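Local coordinates for NADPH Quinone Oxidoreductase (Streptococcus mutans, PDB 4F8Y), which probably catalyses the FAD-dependent reduction of quinones such as menadione at the expense of NADPH, at residues A105-Y108 and L113-H116; E41-V46 and E65-L70; V144-I149 and S156-T161; S121-T126 and H179-I184. All blocks are in the same frame, centred on the assembly; numbering follows the deposited sequence.

From the N terminus, contact 2 comes first: it closes the loop that leaves strand 32-37 by laying its 41-46 portion against the start of helix 65-73. Contact 1 follows further along, a short beta hairpin (105-108 with 113-116) that reaches the menadione site. Strand 120-127 then opens contact 4, which is completed only when helix 171-186 returns to it. Contact 3, between helix 143-150 and strand 155-163, lies wholly within that interval, while contacts 2 and 1 precede it in series. Contacts 3 and 4 meet through neighbouring strands of the parallel sheet, and each packs a helix on it within a flavodoxin-like fold.

Contact 1 of 4, residues A105-Y108 and L113-H116; sequences AYSY and LEGH. With VK3 (menadione), chain F.
His116 reaches back over Ala105, Tyr106 and Ser107 just past the second strand of a two-stranded beta hairpin. Its CB lies 3.6 Å from Ala105 O, the same oxygen that accepts the bond from His116 N. CG passes Tyr106 CA, and the ring spreads one face over Tyr106 C and Ser107 N. CD2 is near Ser107 N, while CE1 lies beside Ser107 CB and OG. With CG anti to the carbonyl carbon (chi1 -72°), the imidazole is folded back along the first strand, and at its tip NE2 comes within hydrogen-bonding distance of Ser107 OG.

Inside the hairpin, Ser107 and Glu114 form the antiparallel hydrogen-bonded pair: Glu114 N donates to Ser107 O at 2.7 Å and Ser107 N to Glu114 O at 2.9 Å. Tyr106 faces the other side of this small sheet. There Leu113 divides its two methyls, CD2 lying 3.7 Å from Tyr108 CD2 while CD1 turns to menadione, 3.5 Å from its C3K. Tyr108 presents a ring edge to the quinone, with CE2 near C8K. The hairpin thus supplies three residues of the menadione pocket, and Trp85 of the second subunit meets the Tyr106 ring almost at right angles. On the hairpin's other side, the bond between Ser107 OG and His116 NE2 is short, at 2.6 Å, and either atom could be its donor.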
loop_
_atom_site.group_PDB
_atom_site.type_symbol
_atom_site.label_atom_id
_atom_site.label_comp_id
_atom_site.label_asym_id
_atom_site.label_seq_id
_atom_site.Cartn_x
_atom_site.Cartn_y
_atom_site.Cartn_z
ATOM N N ALA A 105 -0.806 5.603 -17.228
ATOM C CA ALA A 105 0.203 6.259 -16.402
ATOM C C ALA A 105 1.614 5.983 -16.899
ATOM O O ALA A 105 2.514 6.800 -16.714
ATOM C CB ALA A 105 0.061 5.833 -14.962
ATOM N N TYR A 106 1.792 4.832 -17.538
ATOM C CA TYR A 106 3.096 4.397 -18.009
ATOM C C TYR A 106 2.917 3.373 -19.134
ATOM O O TYR A 106 1.806 2.945 -19.431
ATOM C CB TYR A 106 3.873 3.755 -16.862
ATOM C CG TYR A 106 3.274 2.430 -16.437
ATOM C CD1 TYR A 106 2.189 2.382 -15.565
ATOM C CD2 TYR A 106 3.775 1.229 -16.931
ATOM C CE1 TYR A 106 1.627 1.178 -15.192
ATOM C CE2 TYR A 106 3.217 0.016 -16.563
ATOM C CZ TYR A 106 2.145 -0.006 -15.693
ATOM O OH TYR A 106 1.592 -1.210 -15.320
ATOM N N SER A 107 4.021 2.990 -19.760
ATOM C CA SER A 107 4.022 1.895 -20.717
ATOM C C SER A 107 5.433 1.337 -20.803
ATOM O O SER A 107 6.334 1.768 -20.081
ATOM C CB SER A 107 3.511 2.334 -22.095
ATOM O OG SER A 107 4.413 3.217 -22.736
ATOM N N TYR A 108 5.643 0.376 -21.685
ATOM C CA TYR A 108 6.907 -0.331 -21.651
ATOM C C TYR A 108 7.914 0.118 -22.717
ATOM O O TYR A 108 7.656 0.031 -23.925
ATOM C CB TYR A 108 6.650 -1.837 -21.670
ATOM C CG TYR A 108 5.609 -2.258 -20.646
ATOM C CD1 TYR A 108 4.247 -2.224 -20.949
ATOM C CD2 TYR A 108 5.985 -2.675 -19.369
ATOM C CE1 TYR A 108 3.285 -2.610 -20.010
ATOM C CE2 TYR A 108 5.028 -3.058 -18.424
ATOM C CZ TYR A 108 3.684 -3.026 -18.750
ATOM O OH TYR A 108 2.742 -3.408 -17.818
ATOM N N LEU A 113 10.421 1.025 -18.306
ATOM C CA LEU A 113 9.145 1.732 -18.381
ATOM C C LEU A 113 9.331 3.121 -18.974
ATOM O O LEU A 113 10.389 3.738 -18.834
ATOM C CB LEU A 113 8.488 1.883 -16.999
ATOM C CG LEU A 113 8.159 0.682 -16.110
ATOM C CD1 LEU A 113 7.328 1.137 -14.916
ATOM C CD2 LEU A 113 7.435 -0.409 -16.884
ATOM N N GLU A 114 8.277 3.604 -19.621
ATOM C CA GLU A 114 8.195 4.970 -20.114
ATOM C C GLU A 114 7.040 5.662 -19.396
ATOM O O GLU A 114 5.899 5.242 -19.533
ATOM C CB GLU A 114 7.908 4.934 -21.613
ATOM C CG GLU A 114 7.335 6.210 -22.180
ATOM C CD GLU A 114 8.409 7.216 -22.501
ATOM O OE1 GLU A 114 9.474 6.803 -23.009
ATOM O OE2 GLU A 114 8.188 8.421 -22.247
ATOM N N GLY A 115 7.317 6.707 -18.626
ATOM C CA GLY A 115 6.250 7.448 -17.970
ATOM C C GLY A 115 5.402 8.243 -18.952
ATOM O O GLY A 115 5.930 8.824 -19.903
ATOM N N HIS A 116 4.092 8.282 -18.719
ATOM C CA HIS A 116 3.159 9.016 -19.587
ATOM C C HIS A 116 2.548 10.262 -18.936
ATOM O O HIS A 116 1.729 10.950 -19.552
ATOM C CB HIS A 116 2.021 8.106 -20.051
ATOM C CG HIS A 116 2.436 7.076 -21.055
ATOM N ND1 HIS A 116 1.532 6.412 -21.858
ATOM C CD2 HIS A 116 3.657 6.598 -21.389
ATOM C CE1 HIS A 116 2.179 5.561 -22.633
ATOM N NE2 HIS A 116 3.470 5.657 -22.371
HETATM C C1K VK3 F . 4.329 -1.108 -12.974
HETATM O O1K VK3 F . 3.040 -0.587 -13.043
HETATM C C2K VK3 F . 5.326 -0.396 -12.141
HETATM C C3K VK3 F . 6.611 -0.866 -12.078
HETATM C C4K VK3 F . 6.983 -2.029 -12.805
HETATM O O4K VK3 F . 8.309 -2.490 -12.755
HETATM C C5K VK3 F . 6.020 -2.722 -13.611
HETATM C C6K VK3 F . 6.376 -3.887 -14.338
HETATM C C7K VK3 F . 5.448 -4.545 -15.095
HETATM C C8K VK3 F . 4.056 -4.028 -15.164
HETATM C C9K VK3 F . 3.709 -2.904 -14.467
HETATM C C10 VK3 F . 4.668 -2.227 -13.675
HETATM C C11 VK3 F . 7.625 -0.103 -11.235
#

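Contact 2 of 4, residues E41-V46 and E65-L70; sequences EHFDPV and EKYRDL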
loop_
_atom_site.group_PDB
_atom_site.type_symbol
_atom_site.label_atom_id
_atom_site.label_comp_id
_atom_site.label_asym_id
_atom_site.label_seq_id
_atom_site.Cartn_x
_atom_site.Cartn_y
_atom_site.Cartn_z
ATOM N N GLU A 41 -15.637 9.548 -1.432
ATOM C CA GLU A 41 -16.019 9.013 -2.742
ATOM C C GLU A 41 -16.428 7.546 -2.664
ATOM O O GLU A 41 -16.938 6.990 -3.640
ATOM C CB GLU A 41 -14.866 9.166 -3.740
ATOM C CG GLU A 41 -14.567 10.612 -4.110
ATOM C CD GLU A 41 -15.249 11.042 -5.391
ATOM O OE1 GLU A 41 -14.859 10.529 -6.453
ATOM O OE2 GLU A 41 -16.160 11.895 -5.345
ATOM N N HIS A 42 -16.216 6.936 -1.499
ATOM C CA HIS A 42 -16.413 5.499 -1.311
ATOM C C HIS A 42 -15.600 4.731 -2.354
ATOM O O HIS A 42 -16.064 3.723 -2.910
ATOM C CB HIS A 42 -17.890 5.101 -1.418
ATOM C CG HIS A 42 -18.849 6.152 -0.943
ATOM N ND1 HIS A 42 -18.950 6.529 0.380
ATOM C CD2 HIS A 42 -19.766 6.889 -1.617
ATOM C CE1 HIS A 42 -19.878 7.463 0.497
ATOM N NE2 HIS A 42 -20.391 7.697 -0.697
ATOM N N PHE A 43 -14.389 5.218 -2.622
ATOM C CA PHE A 43 -13.519 4.618 -3.628
ATOM C C PHE A 43 -13.282 3.133 -3.355
ATOM O O PHE A 43 -12.944 2.732 -2.235
ATOM C CB PHE A 43 -12.187 5.367 -3.720
ATOM C CG PHE A 43 -11.324 4.929 -4.870
ATOM C CD1 PHE A 43 -11.598 5.351 -6.157
ATOM C CD2 PHE A 43 -10.233 4.098 -4.663
ATOM C CE1 PHE A 43 -10.803 4.941 -7.227
ATOM C CE2 PHE A 43 -9.439 3.686 -5.719
ATOM C CZ PHE A 43 -9.722 4.109 -7.003
ATOM N N ASP A 44 -13.487 2.329 -4.397
ATOM C CA ASP A 44 -13.225 0.895 -4.367
ATOM C C ASP A 44 -11.784 0.645 -4.824
ATOM O O ASP A 44 -11.490 0.731 -6.021
ATOM C CB ASP A 44 -14.227 0.178 -5.284
ATOM C CG ASP A 44 -14.108 -1.342 -5.234
ATOM O OD1 ASP A 44 -13.206 -1.872 -4.547
ATOM O OD2 ASP A 44 -14.924 -2.013 -5.902
ATOM N N PRO A 45 -10.881 0.336 -3.870
ATOM C CA PRO A 45 -9.458 0.191 -4.175
ATOM C C PRO A 45 -9.069 -1.193 -4.703
ATOM O O PRO A 45 -7.877 -1.433 -4.893
ATOM C CB PRO A 45 -8.801 0.419 -2.814
ATOM C CG PRO A 45 -9.787 -0.104 -1.832
ATOM C CD PRO A 45 -11.156 0.109 -2.436
ATOM N N VAL A 46 -10.040 -2.078 -4.937
ATOM C CA VAL A 46 -9.737 -3.463 -5.343
ATOM C C VAL A 46 -9.645 -3.654 -6.868
ATOM O O VAL A 46 -10.656 -3.716 -7.558
ATOM C CB VAL A 46 -10.739 -4.486 -4.733
ATOM C CG1 VAL A 46 -10.342 -5.910 -5.102
ATOM C CG2 VAL A 46 -10.812 -4.341 -3.224
ATOM N N GLU A 65 -12.826 5.898 -14.947
ATOM C CA GLU A 65 -12.655 6.951 -15.934
ATOM C C GLU A 65 -12.653 8.340 -15.302
ATOM O O GLU A 65 -11.884 9.218 -15.714
ATOM C CB GLU A 65 -13.714 6.893 -17.017
ATOM C CG GLU A 65 -13.551 8.065 -17.960
ATOM C CD GLU A 65 -14.450 8.007 -19.156
ATOM O OE1 GLU A 65 -15.413 7.204 -19.156
ATOM O OE2 GLU A 65 -14.185 8.776 -20.100
ATOM N N LYS A 66 -13.522 8.535 -14.314
ATOM C CA LYS A 66 -13.576 9.781 -13.563
ATOM C C LYS A 66 -12.192 10.126 -13.013
ATOM O O LYS A 66 -11.751 11.289 -13.045
ATOM C CB LYS A 66 -14.576 9.660 -12.404
ATOM C CG LYS A 66 -14.827 10.976 -11.689
ATOM C CD LYS A 66 -15.431 10.807 -10.311
ATOM C CE LYS A 66 -15.316 12.124 -9.547
ATOM N NZ LYS A 66 -16.096 12.154 -8.277
ATOM N N TYR A 67 -11.507 9.098 -12.522
ATOM C CA TYR A 67 -10.241 9.276 -11.820
ATOM C C TYR A 67 -9.017 9.331 -12.743
ATOM O O TYR A 67 -8.017 9.957 -12.394
ATOM C CB TYR A 67 -10.103 8.228 -10.711
ATOM C CG TYR A 67 -11.323 8.191 -9.813
ATOM C CD1 TYR A 67 -11.561 9.204 -8.888
ATOM C CD2 TYR A 67 -12.250 7.163 -9.905
ATOM C CE1 TYR A 67 -12.677 9.183 -8.068
ATOM C CE2 TYR A 67 -13.369 7.138 -9.101
ATOM C CZ TYR A 67 -13.574 8.150 -8.182
ATOM O OH TYR A 67 -14.686 8.126 -7.376
ATOM N N ARG A 68 -9.097 8.711 -13.921
ATOM C CA ARG A 68 -8.075 8.915 -14.945
ATOM C C ARG A 68 -8.121 10.357 -15.433
ATOM O O ARG A 68 -7.092 11.018 -15.567
ATOM C CB ARG A 68 -8.285 7.985 -16.135
ATOM C CG ARG A 68 -7.906 6.533 -15.878
ATOM C CD ARG A 68 -7.840 5.728 -17.174
ATOM N NE ARG A 68 -9.138 5.621 -17.830
ATOM C CZ ARG A 68 -10.053 4.695 -17.552
ATOM N NH1 ARG A 68 -9.824 3.777 -16.620
ATOM N NH2 ARG A 68 -11.202 4.687 -18.212
ATOM N N ASP A 69 -9.327 10.843 -15.699
ATOM C CA ASP A 69 -9.507 12.185 -16.250
ATOM C C ASP A 69 -9.032 13.286 -15.298
ATOM O O ASP A 69 -8.533 14.321 -15.748
ATOM C CB ASP A 69 -10.967 12.408 -16.645
ATOM C CG ASP A 69 -11.348 11.670 -17.917
ATOM O OD1 ASP A 69 -10.434 11.256 -18.662
ATOM O OD2 ASP A 69 -12.561 11.508 -18.171
ATOM N N LEU A 70 -9.194 13.064 -13.990
ATOM C CA LEU A 70 -8.675 13.982 -12.965
ATOM C C LEU A 70 -7.138 14.053 -13.017
ATOM O O LEU A 70 -6.537 15.141 -13.017
ATOM C CB LEU A 70 -9.142 13.550 -11.565
ATOM C CG LEU A 70 -10.543 13.956 -11.094
ATOM C CD1 LEU A 70 -10.896 13.253 -9.790
ATOM C CD2 LEU A 70 -10.646 15.484 -10.923
HETATM O O HOH W 1 -15.334 6.180 -5.839
#
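The Tyr67 ring is engaged by Phe43 on one face and by Glu41 at its rim. Phe43 enters edge-on, its CE1 3.8 Å from Tyr67 CD2, in a T-shaped pair with planes 89° apart. The opposite face of Tyr67 is lined by CD of Lys66, its neighbour on the helix. Glu41 OE1 sits in the ring plane beside the hydroxyl, with the carboxylate turned nearly perpendicular to the ring. Phe43 gets there because its CG is anti to the backbone N (chi1 -172°), which swings the ring out from the loop to the helix.

In this flavodoxin-like fold the contact fastens the long connection after strand 32-37 onto helix 65-73, and Leu36 of that strand packs against both Glu41 and Tyr67. Farther along the connection, Asp44 forms an Asx turn with Val46 N, where Val46 packs on Tyr39 of the second subunit.

Two donors grip Glu41 OE1. Tyr67 OH donates to Glu41 OE1 at 2.6 Å, coming from 37° above the carboxylate plane, whereas Lys66 NZ meets the syn lone pair of that OE1 at 2.7 Å and adds a weak bond to OE2. Such a pair would be expected to keep the carboxylate ionised. One water donates to both Tyr67 OH, at 2.6 Å, and Glu41 O, at 2.8 Å.

Contact 3 of 4, residues V144-I149 and S156-T161; sequences VLKKQI and SPVKLT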
loop_
_atom_site.group_PDB
_atom_site.type_symbol
_atom_site.label_atom_id
_atom_site.label_comp_id
_atom_site.label_asym_id
_atom_site.label_seq_id
_atom_site.Cartn_x
_atom_site.Cartn_y
_atom_site.Cartn_z
ATOM N N VAL A 144 8.287 5.043 -1.359
ATOM C CA VAL A 144 7.837 4.230 -2.490
ATOM C C VAL A 144 7.033 5.082 -3.482
ATOM O O VAL A 144 7.371 5.149 -4.659
ATOM C CB VAL A 144 7.040 2.966 -2.042
ATOM C CG1 VAL A 144 6.266 2.366 -3.203
ATOM C CG2 VAL A 144 7.977 1.932 -1.431
ATOM N N LEU A 145 5.982 5.743 -3.002
ATOM C CA LEU A 145 5.160 6.635 -3.833
ATOM C C LEU A 145 5.977 7.712 -4.566
ATOM O O LEU A 145 5.787 7.943 -5.754
ATOM C CB LEU A 145 4.057 7.287 -2.990
ATOM C CG LEU A 145 3.091 8.256 -3.681
ATOM C CD1 LEU A 145 2.244 7.525 -4.715
ATOM C CD2 LEU A 145 2.198 8.964 -2.650
ATOM N N LYS A 146 6.884 8.370 -3.856
ATOM C CA LYS A 146 7.773 9.336 -4.483
ATOM C C LYS A 146 8.721 8.716 -5.510
ATOM O O LYS A 146 8.780 9.154 -6.661
ATOM C CB LYS A 146 8.615 10.062 -3.430
ATOM C CG LYS A 146 9.791 10.801 -4.057
ATOM C CD LYS A 146 10.319 11.923 -3.187
ATOM C CE LYS A 146 11.335 12.751 -3.953
ATOM N NZ LYS A 146 12.108 13.620 -3.039
ATOM N N LYS A 147 9.480 7.713 -5.079
ATOM C CA LYS A 147 10.594 7.189 -5.872
ATOM C C LYS A 147 10.213 6.078 -6.850
ATOM O O LYS A 147 10.761 5.998 -7.951
ATOM C CB LYS A 147 11.723 6.696 -4.952
ATOM C CG LYS A 147 12.190 7.720 -3.942
ATOM N N GLN A 148 9.284 5.214 -6.449
ATOM C CA GLN A 148 8.992 4.020 -7.240
ATOM C C GLN A 148 7.597 3.983 -7.876
ATOM O O GLN A 148 7.245 3.018 -8.563
ATOM C CB GLN A 148 9.285 2.766 -6.410
ATOM C CG GLN A 148 10.758 2.684 -6.037
ATOM C CD GLN A 148 11.079 1.603 -5.042
ATOM O OE1 GLN A 148 12.141 1.629 -4.419
ATOM N NE2 GLN A 148 10.175 0.641 -4.887
ATOM N N ILE A 149 6.815 5.035 -7.649
ATOM C CA ILE A 149 5.522 5.198 -8.305
ATOM C C ILE A 149 5.500 6.463 -9.173
ATOM O O ILE A 149 5.490 6.385 -10.401
ATOM C CB ILE A 149 4.353 5.241 -7.290
ATOM C CG1 ILE A 149 4.400 4.029 -6.351
ATOM C CG2 ILE A 149 3.016 5.305 -8.020
ATOM C CD1 ILE A 149 3.266 3.984 -5.344
ATOM N N SER A 156 7.461 14.888 -11.890
ATOM C CA SER A 156 8.660 15.500 -11.326
ATOM C C SER A 156 8.600 17.023 -11.428
ATOM O O SER A 156 8.070 17.566 -12.398
ATOM C CB SER A 156 9.911 14.977 -12.041
ATOM O OG SER A 156 11.076 15.656 -11.603
ATOM N N PRO A 157 9.138 17.719 -10.416
ATOM C CA PRO A 157 9.721 17.100 -9.222
ATOM C C PRO A 157 8.656 16.485 -8.318
ATOM O O PRO A 157 7.454 16.556 -8.611
ATOM C CB PRO A 157 10.374 18.283 -8.504
ATOM C CG PRO A 157 9.623 19.466 -8.954
ATOM C CD PRO A 157 9.216 19.189 -10.370
ATOM N N VAL A 158 9.108 15.874 -7.231
ATOM C CA VAL A 158 8.225 15.364 -6.193
ATOM C C VAL A 158 8.805 15.813 -4.852
ATOM O O VAL A 158 9.938 15.465 -4.514
ATOM C CB VAL A 158 8.102 13.814 -6.236
ATOM C CG1 VAL A 158 7.317 13.293 -5.029
ATOM C CG2 VAL A 158 7.455 13.354 -7.537
ATOM N N LYS A 159 8.037 16.615 -4.116
ATOM C CA LYS A 159 8.406 17.069 -2.778
ATOM C C LYS A 159 7.806 16.111 -1.752
ATOM O O LYS A 159 6.619 15.789 -1.814
ATOM C CB LYS A 159 7.878 18.494 -2.556
ATOM C CG LYS A 159 8.260 19.163 -1.237
ATOM C CD LYS A 159 7.808 20.633 -1.233
ATOM C CE LYS A 159 7.992 21.279 0.124
ATOM N NZ LYS A 159 9.412 21.245 0.578
ATOM N N LEU A 160 8.631 15.639 -0.823
ATOM C CA LEU A 160 8.155 14.769 0.248
ATOM C C LEU A 160 8.243 15.494 1.591
ATOM O O LEU A 160 9.328 15.806 2.079
ATOM C CB LEU A 160 8.929 13.445 0.272
ATOM C CG LEU A 160 8.617 12.458 1.399
ATOM C CD1 LEU A 160 7.125 12.292 1.591
ATOM C CD2 LEU A 160 9.279 11.103 1.133
ATOM N N THR A 161 7.080 15.765 2.169
ATOM C CA THR A 161 6.976 16.500 3.416
ATOM C C THR A 161 6.453 15.582 4.520
ATOM O O THR A 161 5.278 15.198 4.531
ATOM C CB THR A 161 6.063 17.743 3.247
ATOM O OG1 THR A 161 6.694 18.679 2.364
ATOM C CG2 THR A 161 5.796 18.426 4.594
HETATM O O HOH W 2 11.681 15.920 -0.813
#
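Lys146 runs out from the helix over Val158, whose side chain comes up from the strand to meet it. They join the last two elements of a beta-alpha-beta unit, made of strand 120-127, helix 143-150 and strand 155-163, in which the helix connects neighbouring parallel strands. Lys146 CA and Val158 CA are the nearest across the contact, 6.3 Å apart.

The lysine is stretched out, with CG anti to its own amide nitrogen (chi1 165°) and the later torsions all extended, so its methylenes pass over the valine one after another. CB and CG lie against the Val158 CG1 branch, the nearer approach being Lys146 CG to Val158 CG1 at 3.6 Å. Lys146 CD stays beside that methyl and also meets the flank of Leu160, 4.0 Å from its CB. Beyond this apolar section Lys146 CE passes 3.1 Å from Val158 O.

Strand 155-163 is outermost in the sheet of this chain. Lys159 pairs through its backbone with Ala122 and Ile124 on the inner side, which turns Val158 O and Leu160 N to the outer edge, where the end of Lys146 lies. Elsewhere on the helix, Gln148 bonds to Ser86 and Gln139 of the second subunit, so one helix meets both the sheet and the second subunit.

At the tip of the side chain, Lys146 NZ is 3.2 Å from Val158 O. A water accepts a bond from Leu160 N at 3.1 Å and a weak one from Lys146 NZ.

Contact 4 of 4, residues S121-T126 and H179-I184; sequences SAWIIT and HKVAQI
Trp123 and Ile125 project from a strand of the central parallel sheet against Val181 and Ile184 of the C-terminal helix, an alpha-on-beta packing in which the axes of the two segments run nearly antiparallel, at 173°, and approach to 11.7 Å. The indole does most of the touching. A chi1 of -176° sets Trp123 CG opposite the amide nitrogen, so the six-membered ring reaches the helix. Ile184 covers part of one face by a CH-pi contact, CG2 standing 3.9 Å from the six-membered centroid and 27° off the normal, and the same methyl is 3.5 Å from Trp123 CZ2.

The opposite face is covered from within the strand by Ile125 CG1, 3.6 Å above the plane, so the indole is sandwiched between two aliphatic chains. In the flavodoxin-like fold helices flank both faces of the sheet. Here Trp123 and Ile125 look to helix 171-186, and Val23 of helix 15-26 packs on both Ile125 and Val181, whereas Ile124 between them turns to helix 143-150.

At the far rim of the ring Trp123 CH2 meets Val181 O, near the ring plane, at 3.7 Å; that carbonyl accepts a bond from Thr185 OG1. Trp123 NE1 is satisfied by Thr161 OG1 of the adjoining strand, a bond that would fix the ring's rotation. Ile125 CG2 reaches Val181 CG2 at 4.3 Å.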
loop_
_atom_site.group_PDB
_atom_site.type_symbol
_atom_site.label_atom_id
_atom_site.label_comp_id
_atom_site.label_asym_id
_atom_site.label_seq_id
_atom_site.Cartn_x
_atom_site.Cartn_y
_atom_site.Cartn_z
ATOM N N SER A 121 3.916 17.630 -11.619
ATOM C CA SER A 121 4.731 17.577 -10.410
ATOM C C SER A 121 3.845 17.164 -9.240
ATOM O O SER A 121 2.637 17.014 -9.393
ATOM C CB SER A 121 5.389 18.930 -10.137
ATOM O OG SER A 121 4.474 19.989 -10.326
ATOM N N ALA A 122 4.436 16.966 -8.072
ATOM C CA ALA A 122 3.651 16.492 -6.939
ATOM C C ALA A 122 4.214 16.904 -5.590
ATOM O O ALA A 122 5.384 17.248 -5.463
ATOM C CB ALA A 122 3.483 14.966 -6.996
ATOM N N TRP A 123 3.354 16.859 -4.585
ATOM C CA TRP A 123 3.739 17.112 -3.213
ATOM C C TRP A 123 3.078 16.012 -2.411
ATOM O O TRP A 123 1.883 15.763 -2.560
ATOM C CB TRP A 123 3.227 18.485 -2.776
ATOM C CG TRP A 123 3.626 18.930 -1.396
ATOM C CD1 TRP A 123 4.683 18.486 -0.654
ATOM C CD2 TRP A 123 2.990 19.950 -0.617
ATOM N NE1 TRP A 123 4.725 19.150 0.553
ATOM C CE2 TRP A 123 3.698 20.056 0.595
ATOM C CE3 TRP A 123 1.881 20.782 -0.827
ATOM C CZ2 TRP A 123 3.337 20.962 1.591
ATOM C CZ3 TRP A 123 1.522 21.670 0.159
ATOM C CH2 TRP A 123 2.247 21.756 1.354
ATOM N N ILE A 124 3.863 15.320 -1.596
ATOM C CA ILE A 124 3.327 14.288 -0.728
ATOM C C ILE A 124 3.433 14.781 0.708
ATOM O O ILE A 124 4.520 15.139 1.172
ATOM C CB ILE A 124 4.087 12.961 -0.882
ATOM C CG1 ILE A 124 3.935 12.418 -2.304
ATOM C CG2 ILE A 124 3.605 11.959 0.153
ATOM C CD1 ILE A 124 4.988 11.414 -2.691
ATOM N N ILE A 125 2.297 14.836 1.397
ATOM C CA ILE A 125 2.280 15.211 2.808
ATOM C C ILE A 125 1.904 14.015 3.686
ATOM O O ILE A 125 0.787 13.505 3.616
ATOM C CB ILE A 125 1.351 16.416 3.100
ATOM C CG1 ILE A 125 1.621 17.554 2.115
ATOM C CG2 ILE A 125 1.575 16.914 4.522
ATOM C CD1 ILE A 125 0.530 18.599 2.087
ATOM N N THR A 126 2.858 13.581 4.502
ATOM C CA THR A 126 2.680 12.408 5.343
ATOM C C THR A 126 2.642 12.768 6.827
ATOM O O THR A 126 3.243 13.753 7.262
ATOM C CB THR A 126 3.810 11.358 5.122
ATOM O OG1 THR A 126 5.030 12.028 4.792
ATOM C CG2 THR A 126 3.469 10.412 4.000
ATOM N N HIS A 179 1.434 25.450 10.351
ATOM C CA HIS A 179 1.991 26.687 9.799
ATOM C C HIS A 179 2.995 26.406 8.678
ATOM O O HIS A 179 3.018 27.111 7.660
ATOM C CB HIS A 179 2.661 27.529 10.895
ATOM C CG HIS A 179 1.760 27.864 12.041
ATOM N ND1 HIS A 179 0.392 27.703 11.983
ATOM C CD2 HIS A 179 2.029 28.376 13.265
ATOM C CE1 HIS A 179 -0.143 28.091 13.128
ATOM N NE2 HIS A 179 0.829 28.503 13.923
ATOM N N LYS A 180 3.825 25.383 8.881
ATOM C CA LYS A 180 4.784 24.949 7.863
ATOM C C LYS A 180 4.089 24.474 6.563
ATOM O O LYS A 180 4.510 24.832 5.460
ATOM C CB LYS A 180 5.724 23.873 8.426
ATOM C CG LYS A 180 6.921 23.540 7.522
ATOM C CD LYS A 180 7.881 22.511 8.150
ATOM C CE LYS A 180 7.379 21.079 8.017
ATOM N NZ LYS A 180 8.428 20.044 8.310
ATOM N N VAL A 181 3.029 23.675 6.699
ATOM C CA VAL A 181 2.205 23.265 5.553
ATOM C C VAL A 181 1.606 24.483 4.833
ATOM O O VAL A 181 1.701 24.610 3.611
ATOM C CB VAL A 181 1.047 22.302 5.968
ATOM C CG1 VAL A 181 -0.017 22.243 4.882
ATOM C CG2 VAL A 181 1.568 20.905 6.249
ATOM N N ALA A 182 0.991 25.380 5.598
ATOM C CA ALA A 182 0.398 26.583 5.029
ATOM C C ALA A 182 1.423 27.411 4.243
ATOM O O ALA A 182 1.144 27.882 3.137
ATOM C CB ALA A 182 -0.254 27.422 6.128
ATOM N N GLN A 183 2.612 27.582 4.807
ATOM C CA GLN A 183 3.631 28.385 4.137
ATOM C C GLN A 183 4.189 27.741 2.859
ATOM O O GLN A 183 4.432 28.434 1.874
ATOM C CB GLN A 183 4.746 28.774 5.105
ATOM C CG GLN A 183 4.256 29.700 6.204
ATOM C CD GLN A 183 5.384 30.399 6.928
ATOM O OE1 GLN A 183 6.235 31.052 6.307
ATOM N NE2 GLN A 183 5.395 30.277 8.255
ATOM N N ILE A 184 4.390 26.427 2.862
ATOM C CA ILE A 184 4.816 25.754 1.638
ATOM C C ILE A 184 3.737 25.914 0.572
ATOM O O ILE A 184 4.033 26.203 -0.588
ATOM C CB ILE A 184 5.101 24.256 1.868
ATOM C CG1 ILE A 184 6.271 24.089 2.838
ATOM C CG2 ILE A 184 5.388 23.557 0.542
ATOM C CD1 ILE A 184 6.433 22.689 3.349
#